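Local coordinates for extracellular solute-binding protein (Bordetella parapertussis, PDB 3PU5) that probably captures a small organic solute, perhaps a polyamine, outside the cytoplasm and delivers it to a membrane transporter, at residues 134-139 with 185-190; 145-150 with 179-184. All blocks are in the same frame, centred on the assembly; numbering follows the deposited sequence.

Contact 1. Residues 134-139 with 185-190; sequences ERTVAG and KPHIFK
His187 presents the face of its imidazole to the end of helix 129-138 and contributes nearly half of the 164 Å² buried here. The group beneath that face is a backbone carbonyl: Thr136 O lies 3.2 Å from the plane of the His187 ring, over its centre. Although His187 ND1 comes within 3.3 Å of Thr136 O, the angle is too poor for a hydrogen bond, as expected when an oxygen sits above a ring instead of ahead of its N-H. The His187 torsion explains the pose, since CG stands anti to the carbonyl carbon (chi1 -46°), carrying the ring out toward the helix. Thr136 adds its methyl, with CG2 3.8 Å from His187 CB; the two side chains pass alongside one another, running opposite ways. Its hydroxyl OG1 is engaged within its own helix by Phe132 O. Further round the ring, Val137 O lies obliquely, 3.6 Å from His187 CE1, and Gly139 CA is 4.2 Å from His187 NE2.

Gly139 closes the helix in a Schellman motif. Its positive phi (88°) lets the chain turn back, and Gly139 N donates to Thr136 O at 2.9 Å, so the oxygen under the imidazole already has a backbone partner. On the ring's other face, CB of the preceding Pro186 lies 3.9 Å from the plane. The site thus joins a helix C-terminus to the short 3-10 turn between helix 174-184 and strand 188-192. His187 ND1 also makes a weak hydrogen bond to Met184 O, which with the two packed faces should limit the ring's rotation. A carbonyl-rich helix end placed against an imidazole would tend to stabilise positive charge on it, so the contact is probably electrostatic as well as steric.

Contact 2. Residues 145-150 with 179-184; sequences VFFNNL and ATLERM
Leu181 sets one methyl squarely on the face of Phe147. CD1 of Leu181 stands 3.8 Å from the centroid of the Phe147 ring, and its direction is only 6° off the ring normal, which makes this a well-centred CH-pi contact. The individual distances agree: Leu181 CD1 is 3.9 Å from Phe147 CG and still 4.2 Å from Phe147 CZ at the far end of the ring. The other branch stays at about the same height but reaches out beyond the ring's outline, with Leu181 CD2 4.1 Å from Phe147 CE1. Both side chains leave their backbones with CG anti to the backbone N, and the extended stems bridge the gap between Phe147 CA and Leu181 CA, 9.1 Å apart.

Such helix-on-strand packing belongs to a beta-alpha-beta crossover. Strands 145-148 and 188-192 run parallel as neighbours, and the chain between them passes through helices 156-167 and 174-184, an alpha/beta organisation familiar from the lobes of periplasmic binding proteins. In the strand, Val145 and Phe147, two residues apart, both point their side chains toward helix 174-184. On the helix, Leu181 and Met184 are three residues apart and so share one side.

The second pair is looser. Met184, present as selenomethionine, is extended from CA to the selenium, and the rotation about CG-SE (chi3 59°) turns CE aside, to 4.4 Å from Val145 CG1. Every side chain that touches here is buried and apolar, and neighbouring elements extend the layer: Ile188 packs against both Phe147 and Leu181, Phe163 of helix 156-167 meets Met184, and Trp319 of helix 305-322 also touches Leu181.

In the fold
Strands 145-148 and 188-192 are paired in one parallel sheet, so the two contacts sample the same layered unit at different depths. Contact 2 is its buried part, where helix meets strand through apolar side chains. Contact 1 is more peripheral and only partly buried, and there a histidine works against backbone carbonyls at a helix end. The centres of contact 1 and contact 2 lie about 8 Å apart. Between them run a salt bridge from Glu134 OE1 to Arg183 NH2, 2.7 Å long, and a probable backbone hydrogen bond from Phe189 N to Val145 O, at 3.0 Å. The salt bridge joins helices 129-138 and 174-184, and the backbone bond holds the strands together.

Contact 1. Residues 134-139 with 185-190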
ATOM      1  N   GLU A 134      22.265  -6.566   8.156  1.00 12.25           N
ATOM      2  CA  GLU A 134      23.551  -6.964   8.708  1.00 11.93           C
ATOM      3  C   GLU A 134      24.410  -7.674   7.674  1.00 12.63           C
ATOM      4  O   GLU A 134      25.616  -7.488   7.648  1.00 13.69           O
ATOM      5  CB  GLU A 134      23.369  -7.842   9.947  1.00 12.23           C
ATOM      6  CG  GLU A 134      22.654  -7.153  11.096  1.00 14.62           C
ATOM      7  CD  GLU A 134      23.336  -5.868  11.553  1.00 18.44           C
ATOM      8  OE1 GLU A 134      24.572  -5.739  11.398  1.00 17.19           O
ATOM      9  OE2 GLU A 134      22.626  -4.981  12.078  1.00 19.03           O
ATOM     10  N   ARG A 135      23.792  -8.487   6.821  1.00 13.68           N
ATOM     11  CA  ARG A 135      24.539  -9.146   5.754  1.00 12.34           C
ATOM     12  C   ARG A 135      25.001  -8.131   4.695  1.00 12.74           C
ATOM     13  O   ARG A 135      26.106  -8.246   4.144  1.00 10.84           O
ATOM     14  CB  ARG A 135      23.738 -10.308   5.144  1.00 11.52           C
ATOM     15  CG  ARG A 135      23.639 -11.530   6.068  1.00 14.60           C
ATOM     16  CD  ARG A 135      22.833 -12.677   5.447  1.00 13.83           C
ATOM     17  NE  ARG A 135      23.494 -13.270   4.285  1.00 19.33           N
ATOM     18  CZ  ARG A 135      22.967 -14.232   3.528  1.00 21.82           C
ATOM     19  NH1 ARG A 135      21.764 -14.717   3.815  1.00 23.10           N
ATOM     20  NH2 ARG A 135      23.640 -14.713   2.488  1.00 25.28           N
ATOM     21  N   THR A 136      24.169  -7.129   4.415  1.00 10.54           N
ATOM     22  CA  THR A 136      24.595  -6.061   3.507  1.00  9.72           C
ATOM     23  C   THR A 136      25.846  -5.355   4.042  1.00 10.84           C
ATOM     24  O   THR A 136      26.839  -5.192   3.338  1.00 11.18           O
ATOM     25  CB  THR A 136      23.485  -5.018   3.301  1.00 11.63           C
ATOM     26  OG1 THR A 136      22.390  -5.629   2.612  1.00  9.86           O
ATOM     27  CG2 THR A 136      24.006  -3.830   2.485  1.00 10.82           C
ATOM     28  N   VAL A 137      25.775  -4.936   5.300  1.00 10.77           N
ATOM     29  CA  VAL A 137      26.858  -4.218   5.967  1.00 11.54           C
ATOM     30  C   VAL A 137      28.146  -5.069   6.064  1.00 13.03           C
ATOM     31  O   VAL A 137      29.259  -4.538   5.994  1.00 11.81           O
ATOM     32  CB  VAL A 137      26.376  -3.729   7.368  1.00 12.46           C
ATOM     33  CG1 VAL A 137      27.490  -3.052   8.143  1.00 14.55           C
ATOM     34  CG2 VAL A 137      25.167  -2.796   7.205  1.00 12.20           C
ATOM     35  N   ALA A 138      27.996  -6.384   6.202  1.00 11.15           N
ATOM     36  CA  ALA A 138      29.153  -7.284   6.273  1.00 13.00           C
ATOM     37  C   ALA A 138      29.790  -7.459   4.900  1.00 13.48           C
ATOM     38  O   ALA A 138      30.883  -8.009   4.783  1.00 12.13           O
ATOM     39  CB  ALA A 138      28.760  -8.646   6.848  1.00 11.82           C
ATOM     40  N   GLY A 139      29.089  -7.003   3.867  1.00 12.11           N
ATOM     41  CA  GLY A 139      29.616  -7.031   2.513  1.00 12.40           C
ATOM     42  C   GLY A 139      29.334  -8.329   1.785  1.00 12.81           C
ATOM     43  O   GLY A 139      29.913  -8.596   0.731  1.00 11.44           O
ATOM     44  N   LYS A 185      25.012   2.110   3.052  1.00 12.84           N
ATOM     45  CA  LYS A 185      25.251   2.980   1.895  1.00 13.64           C
ATOM     46  C   LYS A 185      26.389   2.556   0.939  1.00 13.74           C
ATOM     47  O   LYS A 185      26.237   2.660  -0.278  1.00 10.39           O
ATOM     48  CB  LYS A 185      25.434   4.442   2.340  1.00 15.22           C
ATOM     49  CG  LYS A 185      25.487   5.423   1.172  1.00 21.29           C
ATOM     50  CD  LYS A 185      25.533   6.879   1.623  1.00 24.91           C
ATOM     51  CE  LYS A 185      26.819   7.200   2.369  1.00 30.55           C
ATOM     52  NZ  LYS A 185      26.874   8.644   2.752  1.00 34.65           N
ATOM     53  N   PRO A 186      27.529   2.092   1.481  1.00 10.92           N
ATOM     54  CA  PRO A 186      28.650   1.703   0.613  1.00 12.85           C
ATOM     55  C   PRO A 186      28.316   0.574  -0.356  1.00 13.78           C
ATOM     56  O   PRO A 186      28.981   0.442  -1.390  1.00 12.77           O
ATOM     57  CB  PRO A 186      29.712   1.210   1.606  1.00 13.40           C
ATOM     58  CG  PRO A 186      29.385   1.901   2.886  1.00 15.62           C
ATOM     59  CD  PRO A 186      27.885   2.028   2.906  1.00 12.88           C
ATOM     60  N   HIS A 187      27.310  -0.228  -0.013  1.00 12.63           N
ATOM     61  CA  HIS A 187      26.988  -1.439  -0.749  1.00 12.50           C
ATOM     62  C   HIS A 187      25.780  -1.268  -1.645  1.00 12.38           C
ATOM     63  O   HIS A 187      25.384  -2.201  -2.323  1.00 11.46           O
ATOM     64  CB  HIS A 187      26.762  -2.569   0.235  1.00 11.15           C
ATOM     65  CG  HIS A 187      27.816  -2.630   1.288  1.00 12.75           C
ATOM     66  ND1 HIS A 187      27.631  -2.125   2.558  1.00 13.28           N
ATOM     67  CD2 HIS A 187      29.097  -3.065   1.238  1.00 12.01           C
ATOM     68  CE1 HIS A 187      28.744  -2.275   3.254  1.00 12.68           C
ATOM     69  NE2 HIS A 187      29.646  -2.851   2.477  1.00 14.91           N
ATOM     70  N   ILE A 188      25.215  -0.065  -1.649  1.00 11.89           N
ATOM     71  CA  ILE A 188      24.050   0.247  -2.468  1.00 11.81           C
ATOM     72  C   ILE A 188      24.477   0.906  -3.775  1.00 13.51           C
ATOM     73  O   ILE A 188      25.141   1.945  -3.771  1.00 14.49           O
ATOM     74  CB  ILE A 188      23.051   1.146  -1.693  1.00 12.91           C
ATOM     75  CG1 ILE A 188      22.404   0.336  -0.572  1.00 10.61           C
ATOM     76  CG2 ILE A 188      21.972   1.710  -2.631  1.00 10.72           C
ATOM     77  CD1 ILE A 188      21.757   1.174   0.521  1.00 11.25           C
ATOM     78  N   PHE A 189      24.120   0.283  -4.894  1.00 10.53           N
ATOM     79  CA  PHE A 189      24.518   0.795  -6.196  1.00 13.79           C
ATOM     80  C   PHE A 189      23.433   1.686  -6.821  1.00 14.74           C
ATOM     81  O   PHE A 189      23.695   2.424  -7.774  1.00 13.28           O
ATOM     82  CB  PHE A 189      24.884  -0.356  -7.151  1.00 12.32           C
ATOM     83  CG  PHE A 189      23.701  -1.133  -7.654  1.00 14.04           C
ATOM     84  CD1 PHE A 189      23.216  -2.214  -6.940  1.00 11.60           C
ATOM     85  CD2 PHE A 189      23.080  -0.793  -8.845  1.00 14.93           C
ATOM     86  CE1 PHE A 189      22.134  -2.933  -7.394  1.00 12.94           C
ATOM     87  CE2 PHE A 189      21.994  -1.511  -9.306  1.00 15.43           C
ATOM     88  CZ  PHE A 189      21.517  -2.585  -8.578  1.00 14.07           C
ATOM     89  N   LYS A 190      22.216   1.621  -6.284  1.00 11.15           N
ATOM     90  CA  LYS A 190      21.117   2.383  -6.865  1.00 12.15           C
ATOM     91  C   LYS A 190      20.021   2.661  -5.849  1.00 12.61           C
ATOM     92  O   LYS A 190      19.543   1.753  -5.162  1.00  9.03           O
ATOM     93  CB  LYS A 190      20.542   1.640  -8.073  1.00 12.55           C
ATOM     94  CG  LYS A 190      19.336   2.315  -8.716  1.00 17.46           C
ATOM     95  CD  LYS A 190      19.714   3.651  -9.348  1.00 16.71           C
ATOM     96  CE  LYS A 190      18.632   4.111 -10.310  1.00 23.26           C
ATOM     97  NZ  LYS A 190      18.827   5.521 -10.772  1.00 34.36           N
TER

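Contact 2. Residues 145-150 with 179-184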
ATOM      1  N   VAL A 145      23.271  -4.273  -3.856  1.00 10.60           N
ATOM      2  CA  VAL A 145      22.047  -3.964  -3.136  1.00  9.58           C
ATOM      3  C   VAL A 145      21.422  -2.687  -3.703  1.00  9.28           C
ATOM      4  O   VAL A 145      22.140  -1.755  -4.070  1.00  9.33           O
ATOM      5  CB  VAL A 145      22.349  -3.822  -1.630  1.00 10.08           C
ATOM      6  CG1 VAL A 145      21.072  -3.556  -0.857  1.00  8.80           C
ATOM      7  CG2 VAL A 145      23.055  -5.097  -1.119  1.00  8.80           C
ATOM      8  N   PHE A 146      20.097  -2.676  -3.840  1.00  9.22           N
ATOM      9  CA  PHE A 146      19.368  -1.465  -4.230  1.00  8.95           C
ATOM     10  C   PHE A 146      18.427  -1.070  -3.090  1.00  9.61           C
ATOM     11  O   PHE A 146      18.156  -1.887  -2.215  1.00  9.46           O
ATOM     12  CB  PHE A 146      18.628  -1.637  -5.569  1.00  8.88           C
ATOM     13  CG  PHE A 146      17.691  -2.829  -5.618  1.00  9.28           C
ATOM     14  CD1 PHE A 146      16.408  -2.746  -5.082  1.00  9.08           C
ATOM     15  CD2 PHE A 146      18.094  -4.029  -6.201  1.00  8.40           C
ATOM     16  CE1 PHE A 146      15.542  -3.848  -5.120  1.00  9.02           C
ATOM     17  CE2 PHE A 146      17.240  -5.132  -6.243  1.00  8.95           C
ATOM     18  CZ  PHE A 146      15.961  -5.043  -5.706  1.00  8.22           C
ATOM     19  N   PHE A 147      17.949   0.175  -3.080  1.00  9.67           N
ATOM     20  CA  PHE A 147      17.098   0.651  -1.989  1.00  7.46           C
ATOM     21  C   PHE A 147      16.185   1.783  -2.467  1.00  9.50           C
ATOM     22  O   PHE A 147      16.544   2.518  -3.375  1.00  9.34           O
ATOM     23  CB  PHE A 147      17.957   1.139  -0.811  1.00  9.35           C
ATOM     24  CG  PHE A 147      17.177   1.365   0.457  1.00  9.43           C
ATOM     25  CD1 PHE A 147      16.589   2.594   0.715  1.00  9.74           C
ATOM     26  CD2 PHE A 147      17.012   0.334   1.385  1.00 11.40           C
ATOM     27  CE1 PHE A 147      15.847   2.801   1.875  1.00 10.33           C
ATOM     28  CE2 PHE A 147      16.273   0.533   2.554  1.00  8.77           C
ATOM     29  CZ  PHE A 147      15.696   1.771   2.800  1.00  9.87           C
ATOM     30  N   ASN A 148      15.008   1.913  -1.858  1.00  8.69           N
ATOM     31  CA  ASN A 148      14.043   2.955  -2.233  1.00  8.90           C
ATOM     32  C   ASN A 148      14.627   4.367  -2.113  1.00  9.83           C
ATOM     33  O   ASN A 148      15.139   4.740  -1.052  1.00  9.43           O
ATOM     34  CB  ASN A 148      12.800   2.905  -1.322  1.00  9.49           C
ATOM     35  CG  ASN A 148      12.260   1.499  -1.102  1.00  9.27           C
ATOM     36  OD1 ASN A 148      11.054   1.260  -1.251  1.00 11.14           O
ATOM     37  ND2 ASN A 148      13.130   0.575  -0.702  1.00  8.92           N
ATOM     38  N   ASN A 149      14.534   5.165  -3.171  1.00  9.24           N
ATOM     39  CA  ASN A 149      14.899   6.574  -3.049  1.00 11.08           C
ATOM     40  C   ASN A 149      13.863   7.323  -2.225  1.00 11.68           C
ATOM     41  O   ASN A 149      12.682   7.308  -2.573  1.00 10.63           O
ATOM     42  CB  ASN A 149      15.035   7.242  -4.414  1.00 10.47           C
ATOM     43  CG  ASN A 149      15.553   8.668  -4.303  1.00 13.58           C
ATOM     44  OD1 ASN A 149      15.018   9.588  -4.910  1.00 15.61           O
ATOM     45  ND2 ASN A 149      16.588   8.852  -3.503  1.00 13.59           N
ATOM     46  N   LEU A 150      14.293   7.973  -1.144  1.00 10.76           N
ATOM     47  CA  LEU A 150      13.350   8.675  -0.261  1.00 13.28           C
ATOM     48  C   LEU A 150      12.459   9.685  -1.003  1.00 15.12           C
ATOM     49  O   LEU A 150      11.244   9.726  -0.798  1.00 16.18           O
ATOM     50  CB  LEU A 150      14.066   9.348   0.920  1.00 13.86           C
ATOM     51  CG  LEU A 150      13.097   9.953   1.942  1.00 16.64           C
ATOM     52  CD1 LEU A 150      12.068   8.913   2.352  1.00 15.73           C
ATOM     53  CD2 LEU A 150      13.801  10.524   3.168  1.00 13.99           C
ATOM     54  N   ALA A 179      20.733   6.223  10.320  1.00 14.25           N
ATOM     55  CA  ALA A 179      21.987   5.610  10.739  1.00 17.39           C
ATOM     56  C   ALA A 179      22.121   4.180  10.213  1.00 14.44           C
ATOM     57  O   ALA A 179      23.208   3.758   9.854  1.00 16.59           O
ATOM     58  CB  ALA A 179      22.114   5.634  12.259  1.00 19.99           C
ATOM     59  N   THR A 180      21.015   3.439  10.185  1.00 13.97           N
ATOM     60  CA  THR A 180      21.013   2.080   9.643  1.00 14.34           C
ATOM     61  C   THR A 180      21.364   2.098   8.163  1.00 14.10           C
ATOM     62  O   THR A 180      22.257   1.383   7.718  1.00 13.24           O
ATOM     63  CB  THR A 180      19.641   1.393   9.830  1.00 12.62           C
ATOM     64  OG1 THR A 180      19.363   1.266  11.228  1.00 15.52           O
ATOM     65  CG2 THR A 180      19.640   0.011   9.222  1.00 12.42           C
ATOM     66  N   LEU A 181      20.662   2.931   7.403  1.00 12.61           N
ATOM     67  CA  LEU A 181      20.895   3.019   5.966  1.00 13.13           C
ATOM     68  C   LEU A 181      22.304   3.518   5.671  1.00 13.93           C
ATOM     69  O   LEU A 181      22.943   3.105   4.692  1.00 11.81           O
ATOM     70  CB  LEU A 181      19.855   3.934   5.316  1.00 12.07           C
ATOM     71  CG  LEU A 181      19.956   4.094   3.800  1.00 13.57           C
ATOM     72  CD1 LEU A 181      19.738   2.748   3.098  1.00 10.79           C
ATOM     73  CD2 LEU A 181      18.939   5.122   3.335  1.00 12.28           C
ATOM     74  N   GLU A 182      22.796   4.398   6.533  1.00 13.44           N
ATOM     75  CA  GLU A 182      24.138   4.937   6.365  1.00 16.96           C
ATOM     76  C   GLU A 182      25.176   3.818   6.449  1.00 13.71           C
ATOM     77  O   GLU A 182      26.189   3.859   5.764  1.00 14.53           O
ATOM     78  CB  GLU A 182      24.420   6.016   7.412  1.00 16.44           C
ATOM     79  CG  GLU A 182      25.730   6.735   7.196  1.00 23.84           C
ATOM     80  CD  GLU A 182      25.867   7.971   8.066  1.00 30.90           C
ATOM     81  OE1 GLU A 182      25.206   8.037   9.124  1.00 31.06           O
ATOM     82  OE2 GLU A 182      26.636   8.878   7.686  1.00 39.48           O
ATOM     83  N   ARG A 183      24.910   2.823   7.290  1.00 14.04           N
ATOM     84  CA  ARG A 183      25.760   1.629   7.391  1.00 14.70           C
ATOM     85  C   ARG A 183      25.750   0.824   6.090  1.00 13.28           C
ATOM     86  O   ARG A 183      26.744   0.196   5.714  1.00 12.79           O
ATOM     87  CB  ARG A 183      25.283   0.736   8.549  1.00 16.95           C
ATOM     88  CG  ARG A 183      25.477   1.337   9.956  1.00 15.85           C
ATOM     89  CD  ARG A 183      24.780   0.490  11.018  1.00 18.45           C
ATOM     90  NE  ARG A 183      25.377  -0.837  11.088  1.00 21.22           N
ATOM     91  CZ  ARG A 183      24.699  -1.959  11.290  1.00 17.86           C
ATOM     92  NH1 ARG A 183      23.376  -1.937  11.441  1.00 16.87           N
ATOM     93  NH2 ARG A 183      25.351  -3.112  11.330  1.00 21.41           N
HETATM   94  N   MSE A 184      24.618   0.844   5.395  1.00 14.39           N
HETATM   95  CA  MSE A 184      24.455   0.044   4.183  1.00 12.56           C
HETATM   96  C   MSE A 184      24.934   0.785   2.943  1.00 12.68           C
HETATM   97  O   MSE A 184      25.230   0.167   1.914  1.00 10.68           O
HETATM   98  CB  MSE A 184      22.989  -0.341   3.992  1.00 13.39           C
HETATM   99  CG  MSE A 184      22.381  -1.099   5.160  1.00 12.00           C
HETATM  100 SE   MSE A 184      20.426  -1.193   4.944  1.00 22.87          SE
HETATM  101  CE  MSE A 184      20.356  -2.101   3.230  1.00 11.60           C
TER